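Local coordinates for protein amidohydrolase (Xanthomonas campestris pv. campestris, PDB 4DZH) that probably deaminates adenosine-type substrates such as 5'-methylthioadenosine, as a zinc-dependent TIM-barrel enzyme of the amidohydrolase superfamily, at residues A[161-166]-A[208-213]; A[179-184]-A[196-201]; A[389-394]-A[402-407]. All coordinates share one frame; numbering follows the deposited sequence.

From the N terminus, strand 156-163 of the barrel leads into helix 174-188, strand 194-200 and helix 208-221. Interaction 1 closes the longer loop, tying the end of the first strand (161-166) to the start of the last helix (208-213). Nested inside it, interaction 2 packs helix 174-188 on strand 194-200. The two meet directly: Ala161 pairs with Ala197 and Ala199 between neighbouring strands, and Phe211 packs on Pro200. Interaction 3 follows in series, its centre at least about 40 Å from the other two centres and across the middle of the chain. It closes a short loop around helix 397-403, beside the second subunit.

Interaction 1 (A[161-166]-A[208-213]); sequences AVIIDF and DANFER
Asn210 lays its side chain over the end of strand 156-163, covering Ile163 with its CB and reaching Asp165 with its amide. ND2 of Asn210 donates to OD1 of Asp165 over 2.9 Å, and this is the one hydrogen bond between residues 161-166 and 208-213. The bond is bent, with an N-H...O angle of 142°. The donor meets OD1 on its anti side, 25° out of the carboxylate plane, and the amide and carboxylate planes are turned 52° from each other. On both residues CG stands anti to the carbonyl carbon, which on Asn210 carries the amide from the first turn of helix 208-221 across to the loop that follows the strand. Beside this polar pair lies an apolar one: CG2 of Ile163 comes within 4.2 Å of CB of Asn210, so the aliphatic root of the asparagine rests on the last strand residue while its tip serves the loop.

Both polar groups have further partners. OD1 of Asp165 also accepts from the backbone N of Asn207, just ahead of the helix, and ND2 of Asn210 also donates to OD1 of Asp174 at the start of helix 174-188. Phe178 of that same helix packs against Asn210. In the TIM barrel the contact therefore joins the C-terminal end of one strand to the N-terminal ends of two outer helices. ND2 is shared between two carboxylates and OD1 between two N-H groups, a small network in which a neutral amide lies between two acidic side chains. Two carboxylate acceptors at one end of the amide are consistent with that end being the nitrogen, and both donors to OD1 probably favour an ionised Asp165.

Interaction 2 (A[179-184]-A[196-201]); sequences ARAGEL and TAFAPH
A beta-alpha-beta unit of the TIM barrel, made of strand 156-163, helix 174-188 and strand 194-200, is held here by apolar contacts between its helix and its second strand. Leu184 and Thr196 pass alongside each other in opposite directions. CG of Leu184 lies 3.6 Å from CG2 of Thr196, and CD2 of Leu184 follows at 3.8 Å from that same methyl. The methyl also comes within 3.7 Å of the backbone O of Leu184. Thr196 turns CG2 to the helix by placing it anti to the carbonyl carbon, with OG1 set between the backbone N and that carbon (chi1 64°). One helical turn earlier, CB of Ala181 approaches the Phe198 ring obliquely, 3.6 Å from CE1.

Around these pairs, Ala181 and Leu184 also pack on Ala161 of the first strand, while Phe198 continues onto Val214, Leu217 and Ala218 of helix 208-221. His185, next to Leu184 and in touch with Thr196, binds a zinc ion together with Leu221, on the outside of the barrel. A helix packed over the strand that follows it, through apolar side chains outside the parallel strands, is the repeating feature of the (beta/alpha)8 barrel.

Interaction 3 (A[389-394]-A[402-407]); sequences LETQPL and IYAAGR
This is an apolar, buried contact between a loop and the chain just leaving helix 397-403, formed where the chain turns back on itself after strand 381-385, which pairs antiparallel with strands 69-80 and 410-415 in this TIM-barrel amidohydrolase. The loop 389-394 opens with a short 3-10 turn, closed by a backbone bond from N of Gln392 to O of Leu389 (3.1 Å). Helix 397-403 then follows, and the chain emerging from it at Ala404 and Ala405 comes back against that turn.

Thr391 has the largest share of the contact. Its methyl CG2 sits against the backbone of the returning chain, 3.8 Å from N of Ala405, and lies 4.1 Å from CB of the same alanine. CB of Ala404 approaches from the other segment as well, resting 4.0 Å from the backbone O of Glu390. The two halves of the threonine are divided by its first torsion (chi1 45°): the methyl stands anti to the carbonyl carbon and faces the alanines, while OG1 is engaged by O of Leu386, O of Ala388 and NE2 of Gln409. Gln400, within the helix, binds the backbone O of both Thr391 and Pro393 through NE2, tying helix and loop together.

The second subunit borders the contact. OE2 of Glu390, turned away from Ala404, forms a salt bridge with Arg130 of the second subunit, and Tyr403 is hydrogen-bonded to Asp93 there. At the centre of the contact, CG2 of Thr391 makes the closest approach between the two segments, 3.7 Å from CA of Ala405.

Interaction 1 (A[161-166]-A[208-213])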
loop_
_atom_site.group_PDB
_atom_site.type_symbol
_atom_site.label_atom_id
_atom_site.label_comp_id
_atom_site.label_asym_id
_atom_site.label_seq_id
_atom_site.Cartn_x
_atom_site.Cartn_y
_atom_site.Cartn_z
ATOM N N ALA A 161 -26.869 -4.953 11.862
ATOM C CA ALA A 161 -28.038 -4.111 12.020
ATOM C C ALA A 161 -27.619 -2.949 12.924
ATOM O O ALA A 161 -27.312 -3.132 14.108
ATOM C CB ALA A 161 -29.190 -4.935 12.686
ATOM N N VAL A 162 -27.539 -1.757 12.343
ATOM C CA VAL A 162 -27.120 -0.576 13.105
ATOM C C VAL A 162 -28.064 -0.253 14.271
ATOM O O VAL A 162 -29.303 -0.230 14.093
ATOM C CB VAL A 162 -27.032 0.689 12.182
ATOM C CG1 VAL A 162 -26.695 1.936 12.993
ATOM C CG2 VAL A 162 -26.018 0.508 11.061
ATOM N N ILE A 163 -27.482 0.007 15.444
ATOM C CA ILE A 163 -28.242 0.533 16.562
ATOM C C ILE A 163 -27.590 1.871 16.963
ATOM O O ILE A 163 -26.377 1.923 17.202
ATOM C CB ILE A 163 -28.180 -0.411 17.782
ATOM C CG1 ILE A 163 -28.710 -1.801 17.431
ATOM C CG2 ILE A 163 -28.888 0.219 18.999
ATOM C CD1 ILE A 163 -30.232 -1.815 17.042
ATOM N N ILE A 164 -28.371 2.950 17.053
ATOM C CA ILE A 164 -27.807 4.258 17.398
ATOM C C ILE A 164 -28.936 5.082 18.030
ATOM O O ILE A 164 -30.124 4.827 17.776
ATOM C CB ILE A 164 -27.153 4.917 16.127
ATOM C CG1 ILE A 164 -26.302 6.132 16.495
ATOM C CG2 ILE A 164 -28.172 5.258 15.047
ATOM C CD1 ILE A 164 -25.501 6.655 15.328
ATOM N N ASP A 165 -28.573 6.049 18.867
ATOM C CA ASP A 165 -29.599 6.795 19.611
ATOM C C ASP A 165 -30.302 7.836 18.748
ATOM O O ASP A 165 -31.239 8.465 19.222
ATOM C CB ASP A 165 -28.979 7.606 20.752
ATOM C CG ASP A 165 -28.437 6.766 21.891
ATOM O OD1 ASP A 165 -28.676 5.543 21.969
ATOM O OD2 ASP A 165 -27.776 7.385 22.759
ATOM N N PHE A 166 -29.820 8.079 17.535
ATOM C CA PHE A 166 -30.300 9.207 16.724
ATOM C C PHE A 166 -31.100 8.764 15.501
ATOM O O PHE A 166 -30.836 7.709 14.914
ATOM C CB PHE A 166 -29.120 10.069 16.259
ATOM C CG PHE A 166 -28.140 10.383 17.343
ATOM C CD1 PHE A 166 -28.538 11.110 18.463
ATOM C CD2 PHE A 166 -26.827 9.967 17.248
ATOM C CE1 PHE A 166 -27.635 11.412 19.472
ATOM C CE2 PHE A 166 -25.915 10.262 18.247
ATOM C CZ PHE A 166 -26.327 10.982 19.365
ATOM N N ASP A 208 -26.934 3.602 27.553
ATOM C CA ASP A 208 -26.885 2.383 28.361
ATOM C C ASP A 208 -28.069 1.420 28.121
ATOM O O ASP A 208 -27.900 0.195 28.112
ATOM C CB ASP A 208 -26.877 2.760 29.842
ATOM C CG ASP A 208 -25.509 3.195 30.315
ATOM O OD1 ASP A 208 -24.590 3.298 29.453
ATOM O OD2 ASP A 208 -25.330 3.424 31.541
ATOM N N ALA A 209 -29.282 1.971 27.980
ATOM C CA ALA A 209 -30.477 1.168 27.749
ATOM C C ALA A 209 -30.429 0.429 26.408
ATOM O O ALA A 209 -30.802 -0.733 26.337
ATOM C CB ALA A 209 -31.710 2.048 27.840
ATOM N N ASN A 210 -29.966 1.114 25.364
ATOM C CA ASN A 210 -29.785 0.481 24.063
ATOM C C ASN A 210 -28.704 -0.604 24.101
ATOM O O ASN A 210 -28.844 -1.649 23.455
ATOM C CB ASN A 210 -29.488 1.527 22.988
ATOM C CG ASN A 210 -30.754 2.232 22.524
ATOM O OD1 ASN A 210 -31.855 1.698 22.681
ATOM N ND2 ASN A 210 -30.605 3.416 21.946
ATOM N N PHE A 211 -27.646 -0.373 24.884
ATOM C CA PHE A 211 -26.574 -1.367 25.009
ATOM C C PHE A 211 -27.111 -2.579 25.759
ATOM O O PHE A 211 -26.800 -3.735 25.438
ATOM C CB PHE A 211 -25.332 -0.788 25.730
ATOM C CG PHE A 211 -24.278 -0.289 24.790
ATOM C CD1 PHE A 211 -23.832 -1.062 23.705
ATOM C CD2 PHE A 211 -23.736 0.961 24.975
ATOM C CE1 PHE A 211 -22.854 -0.573 22.853
ATOM C CE2 PHE A 211 -22.770 1.448 24.139
ATOM C CZ PHE A 211 -22.316 0.672 23.069
ATOM N N GLU A 212 -27.948 -2.331 26.766
ATOM C CA GLU A 212 -28.537 -3.424 27.502
ATOM C C GLU A 212 -29.419 -4.272 26.578
ATOM O O GLU A 212 -29.436 -5.506 26.664
ATOM C CB GLU A 212 -29.374 -2.877 28.658
ATOM C CG GLU A 212 -30.389 -3.870 29.245
ATOM C CD GLU A 212 -29.777 -5.207 29.688
ATOM O OE1 GLU A 212 -28.541 -5.341 29.788
ATOM O OE2 GLU A 212 -30.559 -6.141 29.921
ATOM N N ARG A 213 -30.143 -3.606 25.684
ATOM C CA ARG A 213 -31.055 -4.301 24.797
ATOM C C ARG A 213 -30.267 -5.133 23.769
ATOM O O ARG A 213 -30.661 -6.260 23.409
ATOM C CB ARG A 213 -31.971 -3.288 24.120
ATOM C CG ARG A 213 -33.179 -3.875 23.409
ATOM C CD ARG A 213 -34.250 -2.791 23.148
ATOM N NE ARG A 213 -35.399 -3.261 22.356
ATOM C CZ ARG A 213 -36.344 -2.447 21.881
ATOM N NH1 ARG A 213 -36.283 -1.136 22.105
ATOM N NH2 ARG A 213 -37.350 -2.931 21.176
#

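Interaction 2 (A[179-184]-A[196-201])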
loop_
_atom_site.group_PDB
_atom_site.type_symbol
_atom_site.label_atom_id
_atom_site.label_comp_id
_atom_site.label_asym_id
_atom_site.label_seq_id
_atom_site.Cartn_x
_atom_site.Cartn_y
_atom_site.Cartn_z
ATOM N N ALA A 179 -36.542 -3.244 15.741
ATOM C CA ALA A 179 -37.521 -3.999 14.930
ATOM C C ALA A 179 -36.833 -4.399 13.621
ATOM O O ALA A 179 -36.882 -5.571 13.230
ATOM C CB ALA A 179 -38.751 -3.158 14.647
ATOM N N ARG A 180 -36.186 -3.434 12.959
ATOM C CA ARG A 180 -35.348 -3.779 11.790
ATOM C C ARG A 180 -34.300 -4.863 12.071
ATOM O O ARG A 180 -34.104 -5.756 11.222
ATOM C CB ARG A 180 -34.624 -2.575 11.174
ATOM C CG ARG A 180 -35.457 -1.345 10.919
ATOM C CD ARG A 180 -36.262 -1.433 9.680
ATOM N NE ARG A 180 -36.177 -0.167 8.969
ATOM C CZ ARG A 180 -36.435 -0.022 7.671
ATOM N NH1 ARG A 180 -36.816 -1.078 6.949
ATOM N NH2 ARG A 180 -36.318 1.183 7.096
ATOM N N ALA A 181 -33.569 -4.752 13.189
ATOM C CA ALA A 181 -32.574 -5.771 13.520
ATOM C C ALA A 181 -33.227 -7.142 13.612
ATOM O O ALA A 181 -32.743 -8.124 13.024
ATOM C CB ALA A 181 -31.837 -5.429 14.802
ATOM N N GLY A 182 -34.362 -7.208 14.310
ATOM C CA GLY A 182 -35.046 -8.478 14.454
ATOM C C GLY A 182 -35.524 -9.017 13.123
ATOM O O GLY A 182 -35.452 -10.227 12.872
ATOM N N GLU A 183 -35.994 -8.130 12.253
ATOM C CA GLU A 183 -36.453 -8.568 10.933
ATOM C C GLU A 183 -35.276 -9.123 10.119
ATOM O O GLU A 183 -35.409 -10.123 9.413
ATOM C CB GLU A 183 -37.127 -7.426 10.172
ATOM C CG GLU A 183 -38.500 -7.016 10.743
ATOM C CD GLU A 183 -39.032 -5.703 10.161
ATOM O OE1 GLU A 183 -38.665 -5.345 9.016
ATOM O OE2 GLU A 183 -39.822 -5.021 10.861
ATOM N N LEU A 184 -34.112 -8.497 10.258
ATOM C CA LEU A 184 -32.946 -8.917 9.503
ATOM C C LEU A 184 -32.539 -10.306 9.947
ATOM O O LEU A 184 -32.278 -11.180 9.123
ATOM C CB LEU A 184 -31.787 -7.933 9.714
ATOM C CG LEU A 184 -30.533 -8.235 8.886
ATOM C CD1 LEU A 184 -30.719 -7.921 7.388
ATOM C CD2 LEU A 184 -29.300 -7.506 9.480
ATOM N N THR A 196 -26.109 -12.555 10.479
ATOM C CA THR A 196 -26.442 -11.225 10.951
ATOM C C THR A 196 -25.825 -10.927 12.307
ATOM O O THR A 196 -25.566 -11.840 13.098
ATOM C CB THR A 196 -27.961 -11.010 11.032
ATOM O OG1 THR A 196 -28.546 -11.898 12.005
ATOM C CG2 THR A 196 -28.612 -11.241 9.646
ATOM N N ALA A 197 -25.589 -9.641 12.560
ATOM C CA ALA A 197 -24.985 -9.217 13.837
ATOM C C ALA A 197 -25.658 -7.933 14.283
ATOM O O ALA A 197 -26.300 -7.264 13.475
ATOM C CB ALA A 197 -23.480 -8.931 13.631
ATOM N N PHE A 198 -25.557 -7.610 15.574
ATOM C CA PHE A 198 -25.897 -6.277 16.013
ATOM C C PHE A 198 -24.709 -5.370 15.792
ATOM O O PHE A 198 -23.568 -5.768 16.034
ATOM C CB PHE A 198 -26.256 -6.292 17.482
ATOM C CG PHE A 198 -27.675 -6.757 17.747
ATOM C CD1 PHE A 198 -28.751 -5.880 17.570
ATOM C CD2 PHE A 198 -27.936 -8.071 18.138
ATOM C CE1 PHE A 198 -30.059 -6.307 17.798
ATOM C CE2 PHE A 198 -29.239 -8.506 18.367
ATOM C CZ PHE A 198 -30.306 -7.634 18.210
ATOM N N ALA A 199 -24.975 -4.145 15.353
ATOM C CA ALA A 199 -23.929 -3.161 15.146
ATOM C C ALA A 199 -24.243 -1.859 15.883
ATOM O O ALA A 199 -24.528 -0.828 15.249
ATOM C CB ALA A 199 -23.722 -2.897 13.646
ATOM N N PRO A 200 -24.172 -1.884 17.214
ATOM C CA PRO A 200 -24.251 -0.576 17.870
ATOM C C PRO A 200 -23.105 0.325 17.371
ATOM O O PRO A 200 -21.962 -0.127 17.165
ATOM C CB PRO A 200 -24.095 -0.925 19.347
ATOM C CG PRO A 200 -23.253 -2.198 19.361
ATOM C CD PRO A 200 -23.790 -2.964 18.128
ATOM N N HIS A 201 -23.416 1.585 17.104
ATOM C CA HIS A 201 -22.476 2.411 16.360
ATOM C C HIS A 201 -21.153 2.673 17.104
ATOM O O HIS A 201 -20.064 2.383 16.586
ATOM C CB HIS A 201 -23.116 3.716 15.885
ATOM C CG HIS A 201 -22.124 4.675 15.313
ATOM N ND1 HIS A 201 -21.667 5.787 15.996
ATOM C CD2 HIS A 201 -21.444 4.645 14.141
ATOM C CE1 HIS A 201 -20.760 6.408 15.260
ATOM N NE2 HIS A 201 -20.617 5.742 14.124
#

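Interaction 3 (A[389-394]-A[402-407])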
loop_
_atom_site.group_PDB
_atom_site.type_symbol
_atom_site.label_atom_id
_atom_site.label_comp_id
_atom_site.label_asym_id
_atom_site.label_seq_id
_atom_site.Cartn_x
_atom_site.Cartn_y
_atom_site.Cartn_z
ATOM N N LEU A 389 6.650 -10.040 -12.683
ATOM C CA LEU A 389 7.988 -9.716 -12.285
ATOM C C LEU A 389 8.022 -8.992 -10.917
ATOM O O LEU A 389 9.037 -9.021 -10.219
ATOM C CB LEU A 389 8.668 -8.881 -13.386
ATOM C CG LEU A 389 8.096 -7.550 -13.800
ATOM C CD1 LEU A 389 8.771 -6.502 -12.941
ATOM C CD2 LEU A 389 8.412 -7.293 -15.257
ATOM N N GLU A 390 6.910 -8.348 -10.590
ATOM C CA GLU A 390 6.767 -7.675 -9.288
ATOM C C GLU A 390 6.899 -8.658 -8.137
ATOM O O GLU A 390 7.247 -8.265 -7.001
ATOM C CB GLU A 390 5.422 -6.960 -9.192
ATOM C CG GLU A 390 5.377 -5.619 -9.958
ATOM C CD GLU A 390 5.191 -5.831 -11.456
ATOM O OE1 GLU A 390 4.778 -6.937 -11.859
ATOM O OE2 GLU A 390 5.467 -4.889 -12.227
ATOM N N THR A 391 6.639 -9.925 -8.420
ATOM C CA THR A 391 6.761 -10.925 -7.365
ATOM C C THR A 391 7.856 -11.959 -7.664
ATOM O O THR A 391 7.832 -13.091 -7.174
ATOM C CB THR A 391 5.395 -11.589 -7.028
ATOM O OG1 THR A 391 4.711 -11.928 -8.202
ATOM C CG2 THR A 391 4.495 -10.583 -6.278
ATOM N N GLN A 392 8.875 -11.527 -8.409
ATOM C CA GLN A 392 10.023 -12.377 -8.711
ATOM C C GLN A 392 11.296 -11.649 -8.307
ATOM O O GLN A 392 11.298 -10.404 -8.323
ATOM C CB GLN A 392 10.031 -12.646 -10.225
ATOM C CG GLN A 392 8.897 -13.595 -10.688
ATOM C CD GLN A 392 9.164 -15.027 -10.218
ATOM O OE1 GLN A 392 10.305 -15.484 -10.298
ATOM N NE2 GLN A 392 8.125 -15.742 -9.695
ATOM N N PRO A 393 12.386 -12.376 -7.929
ATOM C CA PRO A 393 12.401 -13.827 -7.697
ATOM C C PRO A 393 11.521 -14.140 -6.502
ATOM O O PRO A 393 11.323 -13.282 -5.615
ATOM C CB PRO A 393 13.839 -14.106 -7.260
ATOM C CG PRO A 393 14.321 -12.861 -6.719
ATOM C CD PRO A 393 13.653 -11.771 -7.502
ATOM N N LEU A 394 11.077 -15.381 -6.469
ATOM C CA LEU A 394 10.203 -15.847 -5.395
ATOM C C LEU A 394 11.032 -16.607 -4.367
ATOM O O LEU A 394 11.169 -17.850 -4.453
ATOM C CB LEU A 394 9.144 -16.739 -6.042
ATOM C CG LEU A 394 7.942 -17.139 -5.173
ATOM C CD1 LEU A 394 7.276 -15.917 -4.621
ATOM C CD2 LEU A 394 6.963 -17.961 -5.977
ATOM N N ILE A 402 2.477 -10.923 1.349
ATOM C CA ILE A 402 2.273 -9.797 2.263
ATOM C C ILE A 402 3.046 -8.537 1.864
ATOM O O ILE A 402 2.494 -7.426 1.922
ATOM C CB ILE A 402 2.636 -10.223 3.682
ATOM C CG1 ILE A 402 1.682 -11.348 4.177
ATOM C CG2 ILE A 402 2.550 -9.042 4.649
ATOM C CD1 ILE A 402 0.258 -10.862 4.370
ATOM N N TYR A 403 4.308 -8.682 1.440
ATOM C CA TYR A 403 5.149 -7.511 1.267
ATOM C C TYR A 403 5.388 -7.111 -0.171
ATOM O O TYR A 403 6.060 -6.076 -0.420
ATOM C CB TYR A 403 6.498 -7.721 1.946
ATOM C CG TYR A 403 6.418 -7.986 3.458
ATOM C CD1 TYR A 403 5.831 -7.064 4.326
ATOM C CD2 TYR A 403 6.916 -9.174 3.999
ATOM C CE1 TYR A 403 5.748 -7.299 5.695
ATOM C CE2 TYR A 403 6.828 -9.429 5.381
ATOM C CZ TYR A 403 6.244 -8.480 6.215
ATOM O OH TYR A 403 6.156 -8.691 7.579
ATOM N N ALA A 404 4.918 -7.886 -1.126
ATOM C CA ALA A 404 5.167 -7.509 -2.541
ATOM C C ALA A 404 3.963 -7.636 -3.496
ATOM O O ALA A 404 3.840 -6.842 -4.455
ATOM C CB ALA A 404 6.367 -8.306 -3.124
ATOM N N ALA A 405 3.098 -8.637 -3.304
ATOM C CA ALA A 405 1.981 -8.835 -4.198
ATOM C C ALA A 405 1.027 -7.673 -4.126
ATOM O O ALA A 405 0.681 -7.195 -3.017
ATOM C CB ALA A 405 1.245 -10.121 -3.822
ATOM N N GLY A 406 0.572 -7.218 -5.286
ATOM C CA GLY A 406 -0.518 -6.275 -5.343
ATOM C C GLY A 406 -1.844 -6.943 -5.629
ATOM O O GLY A 406 -1.901 -8.045 -6.168
ATOM N N ARG A 407 -2.934 -6.272 -5.304
ATOM C CA ARG A 407 -4.241 -6.870 -5.468
ATOM C C ARG A 407 -4.615 -7.178 -6.941
ATOM O O ARG A 407 -5.512 -8.004 -7.202
ATOM C CB ARG A 407 -5.305 -5.997 -4.821
ATOM C CG ARG A 407 -5.413 -4.661 -5.422
ATOM C CD ARG A 407 -6.737 -4.090 -4.948
ATOM N NE ARG A 407 -6.801 -2.670 -5.279
ATOM C CZ ARG A 407 -7.797 -1.864 -4.923
ATOM N NH1 ARG A 407 -8.916 -2.330 -4.261
ATOM N NH2 ARG A 407 -7.659 -0.552 -5.249
#